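Local coordinates for protein NAD-dependent epimerase/dehydratase (PDB 3GPI) that is of unknown function but belongs to the NAD-dependent epimerase/dehydratase family, and so probably binds a dinucleotide cofactor and may act as an oxidoreductase, at residues Arg164-Ala169 / Arg225-Arg230; Ala180-Ile185 / Leu218-Leu223; Asp214-Pro219 / Tyr263-Ser268. One frame throughout, in Å; residues are numbered along the deposited sequence. Where two conformers were deposited one is given.

Interaction 1: Arg164-Ala169 / Arg225-Arg230; sequences RMIRQA and RWLADR
Helix 220-230 lays Leu227 against the short helix 164-168 and the Ala169 that follows it. Early in the second segment, Trp226 packs within its own helix, the aliphatic CD of Arg230 lying over one face of the indole, offset toward the rim.

Leu227 then carries the contact. Leu227 CB abuts Ala169 CB at 3.4 Å, tighter than usual for two carbons. With CG anti to its own carbonyl carbon (chi1 -73°), the isobutyl group runs along the partner segment: Leu227 CD1 comes within 3.7 Å of Met165 CB and also touches Met165 O, whereas Leu227 CD2 meets Ile166 CG1 at 4.2 Å, the two side chains crossing at about a right angle. Met165, Ile166 and Ala169 thus surround Leu227. Next, Ala228 CB rests against Ala169 O at 3.6 Å, and the CA atoms of Ala169 and Ala228 are 5.0 Å apart. Last comes Arg230: Trp226 O lies near the plane of its guanidinium, and Arg230 NH1 meets that oxygen on a lone pair at 3.2 Å. Trp226 O also accepts from Arg230 N, so two donors grip it.

Gln231 NE2 bonds to both Ile166 O and Leu227 O, and Tyr270 of helix 266-277 touches Met165, Ile166 and Leu227. The result is a small buried helical core, alanine-lined at its closest point, in the C-terminal part of what is probably an atypical SDR, built on a Rossmann-type domain.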
loop_
_atom_site.group_PDB
_atom_site.type_symbol
_atom_site.label_atom_id
_atom_site.label_comp_id
_atom_site.label_asym_id
_atom_site.label_seq_id
_atom_site.Cartn_x
_atom_site.Cartn_y
_atom_site.Cartn_z
ATOM N N ARG A 164 2.738 5.333 14.198
ATOM C CA ARG A 164 3.562 6.540 14.361
ATOM C C ARG A 164 2.760 7.817 14.640
ATOM O O ARG A 164 3.174 8.622 15.466
ATOM C CB ARG A 164 4.518 6.801 13.210
ATOM C CG ARG A 164 5.556 7.833 13.587
ATOM C CD ARG A 164 6.607 8.035 12.522
ATOM N NE ARG A 164 7.116 9.406 12.587
ATOM C CZ ARG A 164 8.130 9.809 13.347
ATOM N NH1 ARG A 164 8.784 8.947 14.114
ATOM N NH2 ARG A 164 8.508 11.086 13.316
ATOM N N MET A 165 1.635 8.046 13.966
ATOM C CA MET A 165 0.890 9.287 14.168
ATOM C C MET A 165 0.325 9.346 15.588
ATOM O O MET A 165 0.243 10.419 16.206
ATOM C CB MET A 165 -0.261 9.434 13.155
ATOM C CG MET A 165 0.137 9.892 11.725
ATOM S SD MET A 165 1.096 11.441 11.583
ATOM C CE MET A 165 2.709 10.696 11.595
ATOM N N ILE A 166 -0.100 8.188 16.092
ATOM C CA ILE A 166 -0.634 8.099 17.468
ATOM C C ILE A 166 0.446 8.456 18.476
ATOM O O ILE A 166 0.168 9.223 19.425
ATOM C CB ILE A 166 -1.233 6.705 17.772
ATOM C CG1 ILE A 166 -2.570 6.565 17.056
ATOM C CG2 ILE A 166 -1.429 6.450 19.297
ATOM C CD1 ILE A 166 -3.193 5.188 17.176
ATOM N N ARG A 167 1.652 7.946 18.259
ATOM C CA ARG A 167 2.752 8.258 19.179
ATOM C C ARG A 167 3.168 9.713 19.022
ATOM O O ARG A 167 3.322 10.402 20.045
ATOM C CB ARG A 167 3.940 7.305 18.973
ATOM C CG ARG A 167 3.599 5.857 19.370
ATOM C CD ARG A 167 4.832 4.963 19.268
ATOM N NE ARG A 167 5.490 5.041 17.955
ATOM C CZ ARG A 167 5.257 4.214 16.939
ATOM N NH1 ARG A 167 4.377 3.222 17.029
ATOM N NH2 ARG A 167 5.907 4.383 15.818
ATOM N N GLN A 168 3.311 10.208 17.794
ATOM C CA GLN A 168 3.737 11.575 17.584
ATOM C C GLN A 168 2.721 12.560 18.203
ATOM O O GLN A 168 3.090 13.636 18.683
ATOM C CB GLN A 168 3.880 11.898 16.114
ATOM C CG GLN A 168 4.489 13.309 15.883
ATOM C CD GLN A 168 4.935 13.630 14.467
ATOM O OE1 GLN A 168 4.302 13.254 13.468
ATOM N NE2 GLN A 168 6.012 14.396 14.385
ATOM N N ALA A 169 1.447 12.219 18.170
ATOM C CA ALA A 169 0.406 13.079 18.726
ATOM C C ALA A 169 0.565 13.269 20.234
ATOM O O ALA A 169 0.034 14.220 20.787
ATOM C CB ALA A 169 -0.963 12.473 18.418
ATOM N N ARG A 225 -3.655 17.093 16.211
ATOM C CA ARG A 225 -4.507 17.635 17.272
ATOM C C ARG A 225 -5.680 16.722 17.566
ATOM O O ARG A 225 -6.041 16.578 18.719
ATOM C CB ARG A 225 -4.994 19.025 16.901
ATOM C CG ARG A 225 -3.918 20.084 17.027
ATOM C CD ARG A 225 -4.483 21.398 16.616
ATOM N NE ARG A 225 -3.547 22.468 16.892
ATOM C CZ ARG A 225 -3.943 23.710 17.154
ATOM N NH1 ARG A 225 -5.245 24.002 17.227
ATOM N NH2 ARG A 225 -3.019 24.638 17.365
ATOM N N TRP A 226 -6.277 16.111 16.530
ATOM C CA TRP A 226 -7.428 15.213 16.745
ATOM C C TRP A 226 -6.940 14.018 17.583
ATOM O O TRP A 226 -7.606 13.571 18.554
ATOM C CB TRP A 226 -7.940 14.767 15.343
ATOM C CG TRP A 226 -9.233 13.941 15.404
ATOM C CD1 TRP A 226 -10.508 14.424 15.276
ATOM C CD2 TRP A 226 -9.350 12.533 15.570
ATOM N NE1 TRP A 226 -11.407 13.402 15.364
ATOM C CE2 TRP A 226 -10.729 12.226 15.540
ATOM C CE3 TRP A 226 -8.432 11.491 15.714
ATOM C CZ2 TRP A 226 -11.213 10.913 15.671
ATOM C CZ3 TRP A 226 -8.905 10.178 15.835
ATOM C CH2 TRP A 226 -10.298 9.909 15.831
ATOM N N LEU A 227 -5.779 13.472 17.218
ATOM C CA LEU A 227 -5.210 12.357 17.947
ATOM C C LEU A 227 -4.797 12.727 19.386
ATOM O O LEU A 227 -4.932 11.919 20.317
ATOM C CB LEU A 227 -4.026 11.800 17.186
ATOM C CG LEU A 227 -4.394 10.995 15.927
ATOM C CD1 LEU A 227 -3.176 10.671 15.123
ATOM C CD2 LEU A 227 -5.206 9.721 16.282
ATOM N N ALA A 228 -4.313 13.953 19.540
ATOM C CA ALA A 228 -3.914 14.447 20.857
ATOM C C ALA A 228 -5.173 14.599 21.716
ATOM O O ALA A 228 -5.168 14.160 22.877
ATOM C CB ALA A 228 -3.187 15.772 20.715
ATOM N N ASP A 229 -6.253 15.135 21.137
ATOM C CA ASP A 229 -7.514 15.318 21.858
ATOM C C ASP A 229 -8.054 14.001 22.392
ATOM O O ASP A 229 -8.489 13.891 23.551
ATOM C CB ASP A 229 -8.557 16.000 20.983
ATOM C CG ASP A 229 -8.275 17.464 20.761
ATOM O OD1 ASP A 229 -7.326 18.021 21.369
ATOM O OD2 ASP A 229 -9.002 18.093 19.935
ATOM N N ARG A 230 -7.969 12.959 21.599
ATOM C CA ARG A 230 -8.511 11.691 22.043
ATOM C C ARG A 230 -7.603 10.928 22.986
ATOM O O ARG A 230 -8.003 9.909 23.524
ATOM C CB ARG A 230 -8.894 10.843 20.815
ATOM C CG ARG A 230 -10.349 11.176 20.415
ATOM C CD ARG A 230 -10.574 11.315 18.950
ATOM N NE ARG A 230 -11.811 12.047 18.658
ATOM C CZ ARG A 230 -11.872 13.363 18.472
ATOM N NH1 ARG A 230 -10.766 14.097 18.565
ATOM N NH2 ARG A 230 -13.043 13.958 18.216
#

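Interaction 2: Ala180-Ile185 / Leu218-Leu223; sequences AWTNRI and LPVHDL. With EDO (1,2-ethanediol), chain C; EDO (1,2-ethanediol), chain B.
Strand 181-186 and the short strand 218-219 pair antiparallel, Thr182 and Leu218 forming the hydrogen-bonded pair (Leu218 N to Thr182 O, 3.0 Å) and Trp181 and Pro219 the neighbouring non-hydrogen-bonded one, before Val220 N, in the first turn of the following helix, bonds to Ala180 O.

Leu218 O is held twice by one residue. Thr182 N approaches from above the carbonyl plane, whereas Thr182 OG1 donates within that plane at 2.8 Å. The hydroxyl reaches it from the crowded position between backbone N and carbonyl carbon (chi1 61°), which leaves CG2 to pack against Val220 CB at 3.6 Å. Arg184, bent at chi3 (45°), curls back so that NH2 donates to Thr182 OG1 at 2.8 Å, though the exact place of NH2 is less sure. Its NH1 and NH2 touch the CD2 methyls of Leu218 and Leu223 respectively, and NE bonds to O1 of an ethanediol molecule, probably from the crystallisation liquor. An alanine here would remove the donor to Thr182 OG1 and the cover on both leucine methyls, and would probably loosen the join of strand and helix. Beyond the pair, Pro219 CG sits over the six-membered ring of Trp181, 4.3 Å from its centroid, a CH-pi contact; Trp181 NE1 bonds to Glu118.

Strand 181-186 also runs parallel to strand 149-158 in the main sheet, helix 220-230 continues directly from Pro219, and Tyr266 of helix 266-277 packs on Arg184, Leu218 and Leu223.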
loop_
_atom_site.group_PDB
_atom_site.type_symbol
_atom_site.label_atom_id
_atom_site.label_comp_id
_atom_site.label_asym_id
_atom_site.label_seq_id
_atom_site.Cartn_x
_atom_site.Cartn_y
_atom_site.Cartn_z
ATOM N N ALA A 180 1.621 20.274 6.287
ATOM C CA ALA A 180 1.369 19.747 4.942
ATOM C C ALA A 180 0.167 18.813 4.912
ATOM O O ALA A 180 -0.176 18.197 5.909
ATOM C CB ALA A 180 2.604 19.025 4.482
ATOM N N TRP A 181 -0.457 18.694 3.748
ATOM C CA TRP A 181 -1.480 17.677 3.533
ATOM C C TRP A 181 -0.954 16.267 3.733
ATOM O O TRP A 181 0.191 15.947 3.398
ATOM C CB TRP A 181 -2.023 17.795 2.109
ATOM C CG TRP A 181 -2.839 19.020 1.943
ATOM C CD1 TRP A 181 -2.424 20.220 1.402
ATOM C CD2 TRP A 181 -4.181 19.213 2.372
ATOM N NE1 TRP A 181 -3.451 21.123 1.436
ATOM C CE2 TRP A 181 -4.549 20.541 2.023
ATOM C CE3 TRP A 181 -5.144 18.373 2.972
ATOM C CZ2 TRP A 181 -5.823 21.064 2.294
ATOM C CZ3 TRP A 181 -6.422 18.895 3.229
ATOM C CH2 TRP A 181 -6.745 20.223 2.884
ATOM N N THR A 182 -1.799 15.420 4.326
ATOM C CA THR A 182 -1.459 14.011 4.516
ATOM C C THR A 182 -2.587 13.144 3.967
ATOM O O THR A 182 -3.789 13.466 4.151
ATOM C CB THR A 182 -1.184 13.677 6.018
ATOM O OG1 THR A 182 -2.357 13.935 6.820
ATOM C CG2 THR A 182 -0.003 14.486 6.557
ATOM N N ASN A 183 -2.176 12.043 3.340
ATOM C CA ASN A 183 -3.075 11.095 2.670
ATOM C C ASN A 183 -2.764 9.744 3.242
ATOM O O ASN A 183 -1.603 9.396 3.473
ATOM C CB ASN A 183 -2.818 11.081 1.180
ATOM C CG ASN A 183 -3.063 12.429 0.529
ATOM O OD1 ASN A 183 -4.188 12.783 0.201
ATOM N ND2 ASN A 183 -1.995 13.196 0.365
ATOM N N ARG A 184 -3.809 8.966 3.467
ATOM C CA ARG A 184 -3.613 7.649 4.135
ATOM C C ARG A 184 -4.539 6.550 3.631
ATOM O O ARG A 184 -5.586 6.821 3.046
ATOM C CB ARG A 184 -3.838 7.757 5.662
ATOM C CG ARG A 184 -5.309 8.035 6.027
ATOM C CD ARG A 184 -5.588 8.532 7.470
ATOM N NE ARG A 184 -4.588 9.552 7.736
ATOM C CZ ARG A 184 -4.529 10.708 7.107
ATOM N NH1 ARG A 184 -5.542 11.155 6.377
ATOM N NH2 ARG A 184 -3.458 11.442 7.262
ATOM N N ILE A 185 -4.127 5.311 3.871
ATOM C CA ILE A 185 -4.962 4.153 3.621
ATOM C C ILE A 185 -4.702 3.197 4.768
ATOM O O ILE A 185 -3.573 2.922 5.123
ATOM C CB ILE A 185 -4.647 3.535 2.209
ATOM C CG1 ILE A 185 -5.617 2.387 1.863
ATOM C CG2 ILE A 185 -3.199 3.086 2.103
ATOM C CD1 ILE A 185 -7.071 2.858 1.494
ATOM N N LEU A 218 -5.940 15.387 5.111
ATOM C CA LEU A 218 -6.022 16.533 6.020
ATOM C C LEU A 218 -4.636 17.029 6.334
ATOM O O LEU A 218 -3.651 16.299 6.207
ATOM C CB LEU A 218 -6.833 16.262 7.326
ATOM C CG LEU A 218 -6.168 15.385 8.397
ATOM C CD1 LEU A 218 -7.117 15.266 9.644
ATOM C CD2 LEU A 218 -5.888 13.989 7.871
ATOM N N PRO A 219 -4.551 18.290 6.752
ATOM C CA PRO A 219 -3.258 18.812 7.152
ATOM C C PRO A 219 -2.755 18.066 8.386
ATOM O O PRO A 219 -3.562 17.717 9.270
ATOM C CB PRO A 219 -3.581 20.272 7.529
ATOM C CG PRO A 219 -4.811 20.612 6.751
ATOM C CD PRO A 219 -5.605 19.308 6.819
ATOM N N VAL A 220 -1.450 17.850 8.457
ATOM C CA VAL A 220 -0.873 16.994 9.500
ATOM C C VAL A 220 -1.213 17.529 10.913
ATOM O O VAL A 220 -1.449 16.768 11.828
ATOM C CB VAL A 220 0.651 16.758 9.289
ATOM C CG1 VAL A 220 1.478 18.050 9.506
ATOM C CG2 VAL A 220 1.164 15.616 10.128
ATOM N N HIS A 221 -1.252 18.846 11.076
ATOM C CA HIS A 221 -1.588 19.381 12.389
ATOM C C HIS A 221 -3.009 19.113 12.801
ATOM O O HIS A 221 -3.277 18.960 13.976
ATOM C CB HIS A 221 -1.265 20.900 12.484
ATOM C CG HIS A 221 0.184 21.174 12.742
ATOM N ND1 HIS A 221 0.639 21.582 13.977
ATOM C CD2 HIS A 221 1.279 21.070 11.940
ATOM C CE1 HIS A 221 1.954 21.720 13.920
ATOM N NE2 HIS A 221 2.367 21.421 12.702
ATOM N N ASP A 222 -3.926 19.045 11.841
ATOM C CA ASP A 222 -5.281 18.693 12.218
ATOM C C ASP A 222 -5.361 17.244 12.688
ATOM O O ASP A 222 -6.085 16.932 13.633
ATOM C CB ASP A 222 -6.252 18.894 11.053
ATOM C CG ASP A 222 -6.532 20.362 10.749
ATOM O OD1 ASP A 222 -6.125 21.249 11.528
ATOM O OD2 ASP A 222 -7.159 20.578 9.703
ATOM N N LEU A 223 -4.621 16.352 12.050
ATOM C CA LEU A 223 -4.615 14.957 12.463
ATOM C C LEU A 223 -3.960 14.822 13.838
ATOM O O LEU A 223 -4.503 14.148 14.704
ATOM C CB LEU A 223 -3.855 14.124 11.420
ATOM C CG LEU A 223 -3.718 12.656 11.792
ATOM C CD1 LEU A 223 -5.085 11.952 11.993
ATOM C CD2 LEU A 223 -2.932 11.901 10.747
HETATM C C1 EDO C . 0.668 12.228 2.502
HETATM O O1 EDO C . 0.742 11.596 3.750
HETATM C C2 EDO C . 0.640 11.224 1.402
HETATM O O2 EDO C . 0.842 11.771 0.132
HETATM C C1 EDO B . -0.928 8.741 8.440
HETATM O O1 EDO B . -2.194 8.552 8.974
HETATM C C2 EDO B . -1.143 9.971 7.626
HETATM O O2 EDO B . -0.362 10.952 8.249
#

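Interaction 3: Asp214-Pro219 / Tyr263-Ser268; sequences DNQPLP and YPDYVS
An Asx turn at Asp214 faces the capped N-terminus of helix 266-277, an instructive case of one loop docking on a helix start. The direct bond runs from Asn215 N to Pro264 O, 3.0 Å long and nearly along the C=O axis, with Asn215 ND2 beside Pro264 CB. Gln216 lies alongside Asp265, pointing the same way, and its CG and CD pack on Asp265 CB. Farther along, Leu218 CD1 sits over one face of the Tyr266 ring, 3.7 Å from the centroid, a CH-pi contact; Val267 CG2 covers the opposite face.

Behind these contacts, Asp214 OD1 accepts from Gln216 N at 2.9 Å and fixes the turn, while Asp265, the N-cap, takes weak bonds from Val267 N and Ser268 N on its OD1. Tyr266 also meets the ring of Trp226 edge-to-face, and Asn215 OD1 bonds to Asn251. Water finishes the join: one molecule links Asn215 ND2 to Asp265 OD2, and another donates to both Asp214 OD2 and Gln216 O, each at 2.7 Å, and accepts weakly from Tyr266 N.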
loop_
_atom_site.group_PDB
_atom_site.type_symbol
_atom_site.label_atom_id
_atom_site.label_comp_id
_atom_site.label_asym_id
_atom_site.label_seq_id
_atom_site.Cartn_x
_atom_site.Cartn_y
_atom_site.Cartn_z
ATOM N N ASP A 214 -7.827 6.948 1.274
ATOM C CA ASP A 214 -9.172 7.087 1.830
ATOM C C ASP A 214 -9.830 8.397 1.412
ATOM O O ASP A 214 -9.294 9.091 0.564
ATOM C CB ASP A 214 -9.200 6.863 3.346
ATOM C CG ASP A 214 -8.698 8.069 4.158
ATOM O OD1 ASP A 214 -8.547 9.191 3.630
ATOM O OD2 ASP A 214 -8.547 7.879 5.372
ATOM N N ASN A 215 -10.985 8.699 1.977
ATOM C CA ASN A 215 -11.791 9.838 1.528
ATOM C C ASN A 215 -11.339 11.203 2.023
ATOM O O ASN A 215 -11.846 12.227 1.500
ATOM C CB ASN A 215 -13.236 9.667 2.021
ATOM C CG ASN A 215 -13.958 8.506 1.393
ATOM O OD1 ASN A 215 -13.665 8.037 0.314
ATOM N ND2 ASN A 215 -14.985 8.085 2.094
ATOM N N GLN A 216 -10.438 11.274 3.016
ATOM C CA GLN A 216 -10.212 12.575 3.674
ATOM C C GLN A 216 -8.754 12.878 3.930
ATOM O O GLN A 216 -8.264 12.626 5.018
ATOM C CB GLN A 216 -10.987 12.666 4.997
ATOM C CG GLN A 216 -12.531 12.707 4.820
ATOM C CD GLN A 216 -13.262 13.115 6.083
ATOM O OE1 GLN A 216 -12.898 14.070 6.743
ATOM N NE2 GLN A 216 -14.326 12.374 6.437
ATOM N N PRO A 217 -8.069 13.471 2.960
ATOM C CA PRO A 217 -6.758 14.035 3.269
ATOM C C PRO A 217 -6.952 15.160 4.292
ATOM O O PRO A 217 -7.972 15.833 4.321
ATOM C CB PRO A 217 -6.280 14.607 1.928
ATOM C CG PRO A 217 -7.372 14.415 0.940
ATOM C CD PRO A 217 -8.541 13.786 1.600
ATOM N N LEU A 218 -5.940 15.387 5.111
ATOM C CA LEU A 218 -6.022 16.533 6.020
ATOM C C LEU A 218 -4.636 17.029 6.334
ATOM O O LEU A 218 -3.651 16.299 6.207
ATOM C CB LEU A 218 -6.833 16.262 7.326
ATOM C CG LEU A 218 -6.168 15.385 8.397
ATOM C CD1 LEU A 218 -7.117 15.266 9.644
ATOM C CD2 LEU A 218 -5.888 13.989 7.871
ATOM N N PRO A 219 -4.551 18.290 6.752
ATOM C CA PRO A 219 -3.258 18.812 7.152
ATOM C C PRO A 219 -2.755 18.066 8.386
ATOM O O PRO A 219 -3.562 17.717 9.270
ATOM C CB PRO A 219 -3.581 20.272 7.529
ATOM C CG PRO A 219 -4.811 20.612 6.751
ATOM C CD PRO A 219 -5.605 19.308 6.819
ATOM N N TYR A 263 -12.636 1.698 6.526
ATOM C CA TYR A 263 -12.298 2.877 7.307
ATOM C C TYR A 263 -12.264 4.037 6.358
ATOM O O TYR A 263 -11.201 4.381 5.826
ATOM C CB TYR A 263 -10.936 2.703 7.982
ATOM C CG TYR A 263 -10.865 1.493 8.847
ATOM C CD1 TYR A 263 -11.479 1.490 10.109
ATOM C CD2 TYR A 263 -10.200 0.357 8.427
ATOM C CE1 TYR A 263 -11.408 0.371 10.931
ATOM C CE2 TYR A 263 -10.147 -0.782 9.232
ATOM C CZ TYR A 263 -10.739 -0.756 10.480
ATOM O OH TYR A 263 -10.647 -1.903 11.248
ATOM N N PRO A 264 -13.425 4.658 6.113
ATOM C CA PRO A 264 -13.521 5.693 5.064
ATOM C C PRO A 264 -12.610 6.889 5.330
ATOM O O PRO A 264 -12.242 7.577 4.400
ATOM C CB PRO A 264 -15.011 6.063 5.046
ATOM C CG PRO A 264 -15.721 4.971 5.759
ATOM C CD PRO A 264 -14.744 4.311 6.689
ATOM N N ASP A 265 -12.269 7.146 6.594
ATOM C CA ASP A 265 -11.472 8.320 6.930
ATOM C C ASP A 265 -10.742 8.048 8.243
ATOM O O ASP A 265 -10.965 7.012 8.902
ATOM C CB ASP A 265 -12.373 9.551 7.019
ATOM C CG ASP A 265 -13.545 9.309 7.918
ATOM O OD1 ASP A 265 -13.313 9.005 9.088
ATOM O OD2 ASP A 265 -14.694 9.316 7.424
ATOM N N TYR A 266 -9.884 8.984 8.643
ATOM C CA TYR A 266 -9.029 8.832 9.809
ATOM C C TYR A 266 -9.830 8.690 11.116
ATOM O O TYR A 266 -9.352 8.073 12.061
ATOM C CB TYR A 266 -8.069 10.045 9.884
ATOM C CG TYR A 266 -8.792 11.328 10.278
ATOM C CD1 TYR A 266 -8.755 11.769 11.596
ATOM C CD2 TYR A 266 -9.478 12.098 9.327
ATOM C CE1 TYR A 266 -9.392 12.939 11.987
ATOM C CE2 TYR A 266 -10.148 13.278 9.706
ATOM C CZ TYR A 266 -10.063 13.695 11.032
ATOM O OH TYR A 266 -10.694 14.865 11.408
ATOM N N VAL A 267 -11.016 9.275 11.150
ATOM C CA VAL A 267 -11.874 9.188 12.363
ATOM C C VAL A 267 -12.220 7.727 12.663
ATOM O O VAL A 267 -12.065 7.263 13.805
ATOM C CB VAL A 267 -13.141 10.025 12.206
ATOM C CG1 VAL A 267 -14.126 9.823 13.363
ATOM C CG2 VAL A 267 -12.769 11.527 12.131
ATOM N N SER A 268 -12.616 6.989 11.622
ATOM C CA SER A 268 -12.922 5.564 11.730
ATOM C C SER A 268 -11.686 4.716 12.032
ATOM O O SER A 268 -11.661 3.874 12.946
ATOM C CB SER A 268 -13.561 5.099 10.417
ATOM O OG SER A 268 -14.780 5.790 10.244
HETATM O O HOH W 1 -8.376 10.349 6.545
HETATM O O HOH W 2 -8.769 5.481 6.487
HETATM O O HOH W 3 -15.367 9.747 4.740
#

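How the interactions relate
All three interactions gather around helix 220-230 and its leading strand, and their chemistry differs with the elements they join. Interaction 1 is buried and joins its two helices mainly through apolar side chains, whereas interaction 2, also buried, depends on strand pairing and a polar chain of threonine and arginine. Interaction 3, only partly buried, adds water bridges and helix capping. Interactions 2 and 3 share Leu218 and Pro219, and a probable hydrogen bond between Arg184 O and Asp214 N ties them further. Met165 CG touches Leu223 CD2, bringing interactions 1 and 2 together, while Trp226 packs on Tyr266 between interactions 1 and 3.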